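Local coordinates for beta-L-arabinobiosidase (Bacteroides thetaiotaomicron, PDB 5MQR), which cleaves glycosidic bonds in the breakdown of plant pectin by a gut bacterium, probably as an arabinofuranosidase, with a possible exo-alpha-sialidase activity, at residues A[470-475]-A[608-613]; A[412-417]-A[464-469]; A[474-479]-A[529-534]; A[444-449]-A[603-608]. All blocks are in the same frame, centred on the assembly; numbering follows the deposited sequence. Where two conformers were deposited one is given.

Contact 1 (A[470-475]-A[608-613]); sequences ELKVSF and KTSSTD
The D613 carboxylate meets the backbone of E470 through OD1, which accepts from E470 N at 2.9 Å on its syn side, 17° out of the carboxylate plane, while OD2 takes the N-H of K469. The carbonyl of E470 is another flat group met in its plane, by S611 OG at 2.6 Å from E470 O. With OG anti to the backbone N (chi1 -178°), S611 reaches this oxygen and also accepts the D613 N-H, N to OG 3.0 Å, closing an ST turn. Replacing S611 by alanine removes the hydroxyl, which would probably leave E470 O without that donor and the D613 N-H without its acceptor, the turn freer to shift. T612 OG1 lies against E470 CB, 3.4 Å away. Further along, regular antiparallel pairing takes over, K472 N to S610 O being 2.8 Å. V473 and T609 lie side by side, CG2 to CG2 at 4.0 Å, on the face that also touches I567. On the other face K472 CB lies beside S610 OG. An ST turn thus follows strand 600-610 directly where the chain leaves an antiparallel sheet, one of two facing layers in a beta sandwich consistent with a sialidase-like carbohydrate-binding module.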
loop_
_atom_site.group_PDB
_atom_site.type_symbol
_atom_site.label_atom_id
_atom_site.label_comp_id
_atom_site.label_asym_id
_atom_site.label_seq_id
_atom_site.Cartn_x
_atom_site.Cartn_y
_atom_site.Cartn_z
ATOM N N GLU A 470 17.740 11.275 3.158
ATOM C CA GLU A 470 17.913 12.242 4.244
ATOM C C GLU A 470 16.854 11.928 5.306
ATOM O O GLU A 470 15.654 11.830 4.991
ATOM C CB GLU A 470 17.737 13.667 3.735
ATOM C CG GLU A 470 18.700 14.065 2.620
ATOM C CD GLU A 470 20.141 14.228 3.112
ATOM O OE1 GLU A 470 20.371 14.990 4.089
ATOM O OE2 GLU A 470 21.048 13.588 2.522
ATOM N N LEU A 471 17.306 11.741 6.546
ATOM C CA LEU A 471 16.440 11.313 7.629
ATOM C C LEU A 471 16.737 12.051 8.921
ATOM O O LEU A 471 17.906 12.149 9.334
ATOM C CB LEU A 471 16.608 9.809 7.841
ATOM C CG LEU A 471 15.784 9.107 8.907
ATOM C CD1 LEU A 471 14.302 9.199 8.602
ATOM C CD2 LEU A 471 16.188 7.650 8.990
ATOM N N LYS A 472 15.684 12.560 9.560
ATOM C CA LYS A 472 15.752 12.974 10.966
ATOM C C LYS A 472 14.905 12.038 11.778
ATOM O O LYS A 472 13.833 11.683 11.367
ATOM C CB LYS A 472 15.294 14.415 11.216
ATOM C CG LYS A 472 15.927 15.416 10.272
ATOM C CD LYS A 472 16.013 16.830 10.874
ATOM C CE LYS A 472 16.733 17.812 9.940
ATOM N NZ LYS A 472 15.783 18.323 8.904
ATOM N N VAL A 473 15.437 11.636 12.922
ATOM C CA VAL A 473 14.809 10.732 13.867
ATOM C C VAL A 473 14.921 11.396 15.220
ATOM O O VAL A 473 16.020 11.716 15.637
ATOM C CB VAL A 473 15.551 9.378 13.910
ATOM C CG1 VAL A 473 14.936 8.446 14.960
ATOM C CG2 VAL A 473 15.510 8.734 12.532
ATOM N N SER A 474 13.814 11.625 15.908
ATOM C CA SER A 474 13.911 12.113 17.265
ATOM C C SER A 474 13.037 11.321 18.211
ATOM O O SER A 474 12.056 10.702 17.807
ATOM C CB SER A 474 13.587 13.598 17.340
ATOM O OG SER A 474 12.257 13.799 16.955
ATOM N N PHE A 475 13.435 11.318 19.471
ATOM C CA PHE A 475 12.718 10.587 20.499
ATOM C C PHE A 475 13.263 10.984 21.843
ATOM O O PHE A 475 14.391 11.469 21.938
ATOM C CB PHE A 475 12.822 9.049 20.304
ATOM C CG PHE A 475 14.236 8.530 20.208
ATOM C CD1 PHE A 475 14.930 8.151 21.353
ATOM C CD2 PHE A 475 14.869 8.414 18.976
ATOM C CE1 PHE A 475 16.226 7.691 21.272
ATOM C CE2 PHE A 475 16.176 7.945 18.897
ATOM C CZ PHE A 475 16.852 7.589 20.043
ATOM N N LYS A 608 9.519 10.471 16.485
ATOM C CA LYS A 608 9.246 11.126 15.192
ATOM C C LYS A 608 10.340 10.868 14.167
ATOM O O LYS A 608 11.528 10.941 14.474
ATOM C CB LYS A 608 9.167 12.647 15.322
ATOM C CG LYS A 608 8.169 13.177 16.321
ATOM C CD LYS A 608 8.257 14.710 16.344
ATOM C CE LYS A 608 7.768 15.314 17.661
ATOM N NZ LYS A 608 6.278 15.234 17.781
ATOM N N THR A 609 9.926 10.642 12.928
ATOM C CA THR A 609 10.845 10.655 11.816
ATOM C C THR A 609 10.332 11.617 10.747
ATOM O O THR A 609 9.132 11.928 10.669
ATOM C CB THR A 609 11.135 9.243 11.257
ATOM O OG1 THR A 609 9.995 8.721 10.573
ATOM C CG2 THR A 609 11.532 8.283 12.383
ATOM N N SER A 610 11.274 12.116 9.948
ATOM C CA SER A 610 10.944 12.914 8.764
ATOM C C SER A 610 12.089 12.839 7.780
ATOM O O SER A 610 13.230 12.468 8.137
ATOM C CB SER A 610 10.673 14.373 9.144
ATOM O OG SER A 610 11.835 14.949 9.686
ATOM N N SER A 611 11.766 13.193 6.544
ATOM C CA SER A 611 12.714 13.240 5.466
ATOM C C SER A 611 12.545 14.504 4.632
ATOM O O SER A 611 11.422 14.911 4.336
ATOM C CB SER A 611 12.529 12.028 4.550
ATOM O OG SER A 611 13.510 12.073 3.516
ATOM N N THR A 612 13.673 15.091 4.242
ATOM C CA THR A 612 13.696 16.194 3.273
ATOM C C THR A 612 13.902 15.705 1.823
ATOM O O THR A 612 14.147 16.531 0.948
ATOM C CB THR A 612 14.775 17.244 3.631
ATOM O OG1 THR A 612 16.030 16.587 3.817
ATOM C CG2 THR A 612 14.386 18.014 4.915
ATOM N N ASP A 613 13.796 14.393 1.567
ATOM C CA ASP A 613 13.893 13.869 0.219
ATOM C C ASP A 613 12.829 14.585 -0.618
ATOM O O ASP A 613 11.702 14.822 -0.145
ATOM C CB ASP A 613 13.638 12.347 0.136
ATOM C CG ASP A 613 14.755 11.490 0.766
ATOM O OD1 ASP A 613 15.794 12.023 1.191
ATOM O OD2 ASP A 613 14.575 10.252 0.856
HETATM O O HOH W 1 13.448 16.056 7.844
#

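Contact 2 (A[412-417]-A[464-469]); sequences SAHADD and KIPASK
Where H414 and P466 meet, the two chains run almost at right angles, the directions of 412-415 and 465-468 differing by 99°, and no hydrogen bond joins them directly. This is a CH-pi contact at one end of a beta sandwich: the connecting chain before strand 416-417 passes across the last residues of strand 460-468, which belongs to the layer facing the sheet that 416-417 joins. P466 CD sits over the centre of the H414 imidazole, 3.8 Å from the ring centroid and only 2° off the normal, with CG lying above CD2. The ring is presented broadside because chi2 is close to perpendicular (-84°). The same proline edge rests on the chain, CD being 3.4 Å from A413 O. Next along the chain, A415 CB approaches I465 CG2 loosely, at 4.4 Å.

Both ring nitrogens have hydrogen-bond partners. ND1 bonds to T609 OG1, whose hydroxyl also meets the N-H of A415, and this bond, with the proline and the water at NE2, is likely to restrict rotation of the ring. S468 OG stands near the ring plane, 3.4 Å from H414 CE1. S468 OG in turn donates to P466 O at 2.6 Å, from above the carbonyl plane. One water completes the join: it lies in the plane of the imidazole, 2.8 Å from H414 NE2, and donates to S468 OG at 3.1 Å.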
loop_
_atom_site.group_PDB
_atom_site.type_symbol
_atom_site.label_atom_id
_atom_site.label_comp_id
_atom_site.label_asym_id
_atom_site.label_seq_id
_atom_site.Cartn_x
_atom_site.Cartn_y
_atom_site.Cartn_z
ATOM N N SER A 412 3.893 3.629 4.895
ATOM C CA SER A 412 3.410 4.664 3.995
ATOM C C SER A 412 3.508 6.074 4.602
ATOM O O SER A 412 3.263 7.064 3.915
ATOM C CB SER A 412 1.968 4.364 3.584
ATOM O OG SER A 412 1.059 4.591 4.629
ATOM N N ALA A 413 3.853 6.146 5.881
ATOM C CA ALA A 413 4.039 7.387 6.573
ATOM C C ALA A 413 5.172 7.279 7.586
ATOM O O ALA A 413 5.414 6.220 8.161
ATOM C CB ALA A 413 2.767 7.760 7.296
ATOM N N HIS A 414 5.811 8.422 7.813
ATOM C CA HIS A 414 6.796 8.588 8.854
ATOM C C HIS A 414 6.167 8.481 10.232
ATOM O O HIS A 414 4.956 8.606 10.401
ATOM C CB HIS A 414 7.523 9.929 8.705
ATOM C CG HIS A 414 8.610 9.876 7.690
ATOM N ND1 HIS A 414 9.875 9.418 7.989
ATOM C CD2 HIS A 414 8.603 10.123 6.358
ATOM C CE1 HIS A 414 10.610 9.415 6.892
ATOM N NE2 HIS A 414 9.857 9.831 5.889
ATOM N N ALA A 415 7.031 8.262 11.208
ATOM C CA ALA A 415 6.644 8.100 12.583
ATOM C C ALA A 415 6.294 9.450 13.186
ATOM O O ALA A 415 6.971 10.454 12.964
ATOM C CB ALA A 415 7.782 7.465 13.378
ATOM N N ASP A 416 5.231 9.442 13.973
ATOM C CA ASP A 416 4.925 10.538 14.863
ATOM C C ASP A 416 4.034 9.945 15.951
ATOM O O ASP A 416 2.818 10.051 15.892
ATOM C CB ASP A 416 4.257 11.697 14.090
ATOM C CG ASP A 416 4.058 12.918 14.946
ATOM O OD1 ASP A 416 4.636 13.012 16.056
ATOM O OD2 ASP A 416 3.307 13.796 14.504
ATOM N N ASP A 417 4.671 9.309 16.928
ATOM C CA ASP A 417 4.042 8.326 17.774
ATOM C C ASP A 417 3.997 8.849 19.187
ATOM O O ASP A 417 5.016 9.259 19.745
ATOM C CB ASP A 417 4.828 7.013 17.753
ATOM C CG ASP A 417 4.986 6.419 16.341
ATOM O OD1 ASP A 417 4.370 6.878 15.350
ATOM O OD2 ASP A 417 5.774 5.458 16.234
ATOM N N LYS A 464 9.514 0.613 11.405
ATOM C CA LYS A 464 9.671 0.733 9.966
ATOM C C LYS A 464 9.104 2.083 9.472
ATOM O O LYS A 464 8.035 2.506 9.892
ATOM C CB LYS A 464 8.996 -0.437 9.269
ATOM C CG LYS A 464 9.513 -0.658 7.871
ATOM C CD LYS A 464 9.276 -2.091 7.401
ATOM C CE LYS A 464 10.035 -2.295 6.120
ATOM N NZ LYS A 464 9.729 -3.614 5.539
ATOM N N ILE A 465 9.855 2.767 8.621
ATOM C CA ILE A 465 9.471 4.082 8.084
ATOM C C ILE A 465 9.695 4.078 6.574
ATOM O O ILE A 465 10.358 3.169 6.064
ATOM C CB ILE A 465 10.292 5.209 8.721
ATOM C CG1 ILE A 465 11.783 4.957 8.531
ATOM C CG2 ILE A 465 9.939 5.342 10.191
ATOM C CD1 ILE A 465 12.624 6.180 8.726
ATOM N N PRO A 466 9.155 5.086 5.852
ATOM C CA PRO A 466 9.455 5.185 4.417
ATOM C C PRO A 466 10.961 5.296 4.176
ATOM O O PRO A 466 11.637 6.070 4.853
ATOM C CB PRO A 466 8.738 6.477 3.974
ATOM C CG PRO A 466 7.722 6.739 5.021
ATOM C CD PRO A 466 8.304 6.200 6.311
ATOM N N ALA A 467 11.445 4.483 3.244
ATOM C CA ALA A 467 12.847 4.429 2.859
ATOM C C ALA A 467 13.323 5.833 2.524
ATOM O O ALA A 467 12.729 6.480 1.660
ATOM C CB ALA A 467 13.009 3.502 1.651
ATOM N N SER A 468 14.359 6.301 3.219
ATOM C CA SER A 468 14.763 7.699 3.184
ATOM C C SER A 468 16.281 7.862 3.018
ATOM O O SER A 468 17.073 7.115 3.610
ATOM C CB SER A 468 14.299 8.403 4.471
ATOM O OG SER A 468 12.876 8.326 4.652
ATOM N N LYS A 469 16.671 8.858 2.220
ATOM C CA LYS A 469 18.075 9.196 1.967
ATOM C C LYS A 469 18.547 10.228 2.966
ATOM O O LYS A 469 19.627 10.083 3.525
ATOM C CB LYS A 469 18.271 9.722 0.543
ATOM C CG LYS A 469 17.870 8.743 -0.538
ATOM C CD LYS A 469 17.890 9.371 -1.937
ATOM C CE LYS A 469 17.048 8.548 -2.937
ATOM N NZ LYS A 469 16.664 9.276 -4.204
HETATM O O HOH W 2 10.527 9.788 3.191
#

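Contact 3 (A[474-479]-A[529-534]); sequences SFDLSA and TYHVEA
F475 and V532 are bonded by backbone in both directions, F475 N to V532 O at 3.0 Å and V532 N to F475 O at 2.8 Å, and L477 and Y530 form the next hydrogen-bonded pair. The alpha carbons of S474 and D476, on either side of F475 in the chain, make C-H...O contacts with V532 O and Y530 O.

Apolar packing occupies one face of the sheet. V532 CB lies over a face of the F475 ring, 4.1 Å from its centroid and offset toward the rim. With chi1 at 55°, the phenyl group takes the crowded position between backbone N and carbonyl carbon, which folds it alongside the valine. L477 CD2 touches V532 CG2 at 4.1 Å, and F569 of the facing layer meets the F475 ring edge-to-face.

Polar contacts gather on the opposite face. H531 ND1 donates to D476 OD1 at 2.8 Å; OD1 lies near the imidazole plane, but the carboxylate is turned 51° against the ring and the nitrogen meets OD1 from above the carboxylate plane. D476 OD2 is held by N606 ND2. A leucine in place of H531 would probably leave D476 OD1 without its donor and the carboxylate freer to turn. The aspartate would probably favour a protonated imidazole; the strand pair is apolar toward the sandwich interior and polar, perhaps charge-assisted, on its other side.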
loop_
_atom_site.group_PDB
_atom_site.type_symbol
_atom_site.label_atom_id
_atom_site.label_comp_id
_atom_site.label_asym_id
_atom_site.label_seq_id
_atom_site.Cartn_x
_atom_site.Cartn_y
_atom_site.Cartn_z
ATOM N N SER A 474 13.814 11.625 15.908
ATOM C CA SER A 474 13.911 12.113 17.265
ATOM C C SER A 474 13.037 11.321 18.211
ATOM O O SER A 474 12.056 10.702 17.807
ATOM C CB SER A 474 13.587 13.598 17.340
ATOM O OG SER A 474 12.257 13.799 16.955
ATOM N N PHE A 475 13.435 11.318 19.471
ATOM C CA PHE A 475 12.718 10.587 20.499
ATOM C C PHE A 475 13.263 10.984 21.843
ATOM O O PHE A 475 14.391 11.469 21.938
ATOM C CB PHE A 475 12.822 9.049 20.304
ATOM C CG PHE A 475 14.236 8.530 20.208
ATOM C CD1 PHE A 475 14.930 8.151 21.353
ATOM C CD2 PHE A 475 14.869 8.414 18.976
ATOM C CE1 PHE A 475 16.226 7.691 21.272
ATOM C CE2 PHE A 475 16.176 7.945 18.897
ATOM C CZ PHE A 475 16.852 7.589 20.043
ATOM N N ASP A 476 12.444 10.796 22.873
ATOM C CA ASP A 476 12.877 10.944 24.256
ATOM C C ASP A 476 13.297 9.586 24.785
ATOM O O ASP A 476 12.655 8.588 24.508
ATOM C CB ASP A 476 11.767 11.540 25.110
ATOM C CG ASP A 476 11.419 12.937 24.697
ATOM O OD1 ASP A 476 12.334 13.780 24.645
ATOM O OD2 ASP A 476 10.240 13.209 24.409
ATOM N N LEU A 477 14.365 9.572 25.568
ATOM C CA LEU A 477 15.030 8.353 26.015
ATOM C C LEU A 477 15.315 8.476 27.490
ATOM O O LEU A 477 15.859 9.493 27.946
ATOM C CB LEU A 477 16.364 8.208 25.284
ATOM C CG LEU A 477 17.320 7.070 25.621
ATOM C CD1 LEU A 477 16.717 5.702 25.346
ATOM C CD2 LEU A 477 18.575 7.272 24.784
ATOM N N SER A 478 14.984 7.433 28.231
ATOM C CA SER A 478 15.335 7.331 29.649
ATOM C C SER A 478 15.806 5.926 29.937
ATOM O O SER A 478 15.218 4.970 29.445
ATOM C CB SER A 478 14.121 7.632 30.509
ATOM O OG SER A 478 14.518 7.885 31.846
ATOM N N ALA A 479 16.852 5.808 30.738
ATOM C CA ALA A 479 17.377 4.519 31.179
ATOM C C ALA A 479 17.155 4.354 32.680
ATOM O O ALA A 479 17.419 5.269 33.454
ATOM C CB ALA A 479 18.865 4.447 30.866
ATOM N N THR A 529 15.446 12.039 31.496
ATOM C CA THR A 529 14.906 12.048 30.151
ATOM C C THR A 529 15.804 12.927 29.255
ATOM O O THR A 529 16.024 14.103 29.552
ATOM C CB THR A 529 13.457 12.566 30.175
ATOM O OG1 THR A 529 12.647 11.625 30.892
ATOM C CG2 THR A 529 12.888 12.735 28.759
ATOM N N TYR A 530 16.313 12.327 28.179
ATOM C CA TYR A 530 17.162 12.983 27.192
ATOM C C TYR A 530 16.388 13.076 25.866
ATOM O O TYR A 530 15.799 12.090 25.424
ATOM C CB TYR A 530 18.430 12.160 26.967
ATOM C CG TYR A 530 19.326 12.039 28.178
ATOM C CD1 TYR A 530 20.121 13.112 28.596
ATOM C CD2 TYR A 530 19.397 10.860 28.900
ATOM C CE1 TYR A 530 20.956 13.010 29.705
ATOM C CE2 TYR A 530 20.226 10.750 30.003
ATOM C CZ TYR A 530 20.997 11.830 30.396
ATOM O OH TYR A 530 21.805 11.701 31.469
ATOM N N HIS A 531 16.360 14.257 25.257
ATOM C CA HIS A 531 15.781 14.399 23.957
ATOM C C HIS A 531 16.871 14.167 22.903
ATOM O O HIS A 531 17.812 14.959 22.789
ATOM C CB HIS A 531 15.127 15.765 23.785
ATOM C CG HIS A 531 14.346 15.862 22.519
ATOM N ND1 HIS A 531 13.220 15.099 22.288
ATOM C CD2 HIS A 531 14.559 16.573 21.385
ATOM C CE1 HIS A 531 12.768 15.348 21.070
ATOM N NE2 HIS A 531 13.559 16.242 20.505
ATOM N N VAL A 532 16.733 13.077 22.155
ATOM C CA VAL A 532 17.731 12.667 21.179
ATOM C C VAL A 532 17.234 12.967 19.787
ATOM O O VAL A 532 16.093 12.636 19.476
ATOM C CB VAL A 532 18.025 11.162 21.242
ATOM C CG1 VAL A 532 19.193 10.816 20.321
ATOM C CG2 VAL A 532 18.345 10.763 22.676
ATOM N N GLU A 533 18.080 13.613 18.977
ATOM C CA GLU A 533 17.787 13.822 17.548
ATOM C C GLU A 533 18.979 13.345 16.737
ATOM O O GLU A 533 20.111 13.712 16.985
ATOM C CB GLU A 533 17.450 15.284 17.179
ATOM C CG GLU A 533 16.896 15.411 15.744
ATOM C CD GLU A 533 16.328 16.778 15.385
ATOM O OE1 GLU A 533 16.507 17.723 16.172
ATOM O OE2 GLU A 533 15.708 16.909 14.292
ATOM N N ALA A 534 18.716 12.480 15.776
ATOM C CA ALA A 534 19.735 11.959 14.893
ATOM C C ALA A 534 19.414 12.438 13.464
ATOM O O ALA A 534 18.286 12.269 12.986
ATOM C CB ALA A 534 19.774 10.452 14.977
#

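Contact 4 (A[444-449]-A[603-608]); sequences EGEWLK and RIANVK
R603 grips E444 side-on with two nitrogens, NE to OE2 at 3.0 Å and NH2 to OE1 at 3.1 Å. The grip is uneven: NH2 meets OE1 on its syn side and close to the carboxylate plane, whereas NE reaches OE2 from 47° above it. K449 NZ takes the anti side of the same OE1 at 2.6 Å, so one carboxylate oxygen is shared by two cationic groups, and their proximity is probably paid for by that common anion. K449 CD lies over a face of the guanidinium.

The arginine stem is held by W447. The R603 chain, extended from CG to NE, crosses the indole, CD standing over the five-membered ring 3.9 Å from the centroid while CB presses on the same face. E446 CG covers the opposite face, and A605 CB adds a contact to W447 CE3 at 3.6 Å. The guanidinium itself stands almost perpendicular to the indole, 86° between planes, and therefore does not stack on it.

Further out, backbone pairing between L448 and I604 fixes the register, L448 N to I604 O at 2.8 Å, and puts both side chains on the face that meets W431. A water bridges E446 O and N606 N beyond the last pair. What positions E444 is the turn: its N bonds to W447 O at 2.9 Å, and G445 takes the positive-phi place. A type II' turn of this kind closes a two-residue beta hairpin, 441-444 with 447-452, set against strand 600-610 in the antiparallel sheet of this sandwich, probably a carbohydrate-binding module.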
loop_
_atom_site.group_PDB
_atom_site.type_symbol
_atom_site.label_atom_id
_atom_site.label_comp_id
_atom_site.label_asym_id
_atom_site.label_seq_id
_atom_site.Cartn_x
_atom_site.Cartn_y
_atom_site.Cartn_z
ATOM N N GLU A 444 3.988 2.055 29.407
ATOM C CA GLU A 444 3.884 2.702 30.695
ATOM C C GLU A 444 3.591 4.173 30.422
ATOM O O GLU A 444 4.487 5.021 30.399
ATOM C CB GLU A 444 5.181 2.510 31.487
ATOM C CG GLU A 444 5.202 3.127 32.885
ATOM C CD GLU A 444 6.588 3.055 33.514
ATOM O OE1 GLU A 444 6.994 1.960 33.942
ATOM O OE2 GLU A 444 7.296 4.096 33.572
ATOM N N GLY A 445 2.308 4.453 30.201
ATOM C CA GLY A 445 1.851 5.797 29.859
ATOM C C GLY A 445 2.454 6.261 28.544
ATOM O O GLY A 445 2.246 5.625 27.505
ATOM N N GLU A 446 3.251 7.326 28.615
ATOM C CA GLU A 446 3.885 7.948 27.437
ATOM C C GLU A 446 5.056 7.085 26.902
ATOM O O GLU A 446 5.558 7.337 25.809
ATOM C CB GLU A 446 4.362 9.393 27.788
ATOM C CG GLU A 446 5.688 9.451 28.566
ATOM C CD GLU A 446 5.964 10.759 29.330
ATOM O OE1 GLU A 446 5.175 11.066 30.255
ATOM O OE2 GLU A 446 7.005 11.451 29.062
ATOM N N TRP A 447 5.493 6.100 27.688
ATOM C CA TRP A 447 6.698 5.341 27.414
ATOM C C TRP A 447 6.441 3.945 26.813
ATOM O O TRP A 447 5.625 3.156 27.332
ATOM C CB TRP A 447 7.497 5.143 28.701
ATOM C CG TRP A 447 7.970 6.392 29.408
ATOM C CD1 TRP A 447 7.523 6.869 30.602
ATOM C CD2 TRP A 447 9.030 7.255 29.007
ATOM N NE1 TRP A 447 8.199 7.999 30.946
ATOM C CE2 TRP A 447 9.135 8.266 29.986
ATOM C CE3 TRP A 447 9.872 7.304 27.892
ATOM C CZ2 TRP A 447 10.064 9.308 29.897
ATOM C CZ3 TRP A 447 10.805 8.329 27.805
ATOM C CH2 TRP A 447 10.898 9.313 28.810
ATOM N N LEU A 448 7.169 3.647 25.745
ATOM C CA LEU A 448 7.375 2.271 25.304
ATOM C C LEU A 448 8.557 1.735 26.105
ATOM O O LEU A 448 9.648 2.303 26.029
ATOM C CB LEU A 448 7.684 2.223 23.820
ATOM C CG LEU A 448 7.915 0.842 23.198
ATOM C CD1 LEU A 448 6.747 -0.120 23.415
ATOM C CD2 LEU A 448 8.170 1.027 21.719
ATOM N N LYS A 449 8.338 0.677 26.886
ATOM C CA LYS A 449 9.355 0.180 27.829
ATOM C C LYS A 449 9.923 -1.140 27.358
ATOM O O LYS A 449 9.185 -2.020 26.944
ATOM C CB LYS A 449 8.771 -0.010 29.227
ATOM C CG LYS A 449 9.804 -0.090 30.350
ATOM C CD LYS A 449 9.294 -0.605 31.701
ATOM C CE LYS A 449 7.816 -0.411 31.930
ATOM N NZ LYS A 449 7.393 -0.522 33.330
ATOM N N ARG A 603 13.337 3.219 28.329
ATOM C CA ARG A 603 12.063 3.768 27.921
ATOM C C ARG A 603 12.223 4.768 26.763
ATOM O O ARG A 603 13.143 5.590 26.774
ATOM C CB ARG A 603 11.443 4.474 29.094
ATOM C CG ARG A 603 10.977 3.550 30.190
ATOM C CD ARG A 603 10.552 4.392 31.367
ATOM N NE ARG A 603 9.987 3.599 32.439
ATOM C CZ ARG A 603 10.680 2.860 33.294
ATOM N NH1 ARG A 603 12.000 2.753 33.208
ATOM N NH2 ARG A 603 10.039 2.198 34.241
ATOM N N ILE A 604 11.330 4.703 25.774
ATOM C CA ILE A 604 11.297 5.720 24.718
ATOM C C ILE A 604 9.900 6.308 24.585
ATOM O O ILE A 604 8.912 5.677 24.938
ATOM C CB ILE A 604 11.847 5.214 23.361
ATOM C CG1 ILE A 604 11.054 4.009 22.855
ATOM C CG2 ILE A 604 13.317 4.834 23.506
ATOM C CD1 ILE A 604 11.440 3.555 21.458
ATOM N N ALA A 605 9.857 7.546 24.109
ATOM C CA ALA A 605 8.623 8.272 23.909
ATOM C C ALA A 605 8.746 9.269 22.756
ATOM O O ALA A 605 9.836 9.729 22.436
ATOM C CB ALA A 605 8.248 9.016 25.186
ATOM N N ASN A 606 7.606 9.612 22.166
ATOM C CA ASN A 606 7.502 10.708 21.196
ATOM C C ASN A 606 8.435 10.476 20.007
ATOM O O ASN A 606 9.251 11.333 19.660
ATOM C CB ASN A 606 7.780 12.056 21.867
ATOM C CG ASN A 606 6.831 12.336 23.007
ATOM O OD1 ASN A 606 5.617 12.270 22.848
ATOM N ND2 ASN A 606 7.380 12.652 24.156
ATOM N N VAL A 607 8.312 9.305 19.402
ATOM C CA VAL A 607 9.200 8.916 18.346
ATOM C C VAL A 607 8.688 9.610 17.084
ATOM O O VAL A 607 7.550 9.371 16.687
ATOM C CB VAL A 607 9.199 7.389 18.167
ATOM C CG1 VAL A 607 10.093 7.000 17.006
ATOM C CG2 VAL A 607 9.635 6.703 19.450
ATOM N N LYS A 608 9.519 10.471 16.485
ATOM C CA LYS A 608 9.246 11.126 15.192
ATOM C C LYS A 608 10.340 10.868 14.167
ATOM O O LYS A 608 11.528 10.941 14.474
ATOM C CB LYS A 608 9.167 12.647 15.322
ATOM C CG LYS A 608 8.169 13.177 16.321
ATOM C CD LYS A 608 8.257 14.710 16.344
ATOM C CE LYS A 608 7.768 15.314 17.661
ATOM N NZ LYS A 608 6.278 15.234 17.781
HETATM O O HOH W 3 5.076 8.741 23.596
#

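Overall arrangement
Three of the contacts pair neighbouring strands of one antiparallel sheet. Strand 600-610 lies between 447-452 (contact 4) and 470-479 (contact 1), and 470-479 pairs further out with 530-537 (contact 3); contacts 1 and 3 share S474 and F475. Contact 2 joins the chain entering this sheet at 416-417 to strand 460-468 of the facing layer. Its centre is about 8 Å from that of contact 1, while the centres of contacts 3 and 4 are about 10 Å apart. Along the chain contact 2 closes before contacts 1 and 3 open, contact 3 nests inside contact 4, and contacts 1 and 4 cross. Strand 600-610, arriving late in sequence, thus ties earlier strands into one sandwich domain.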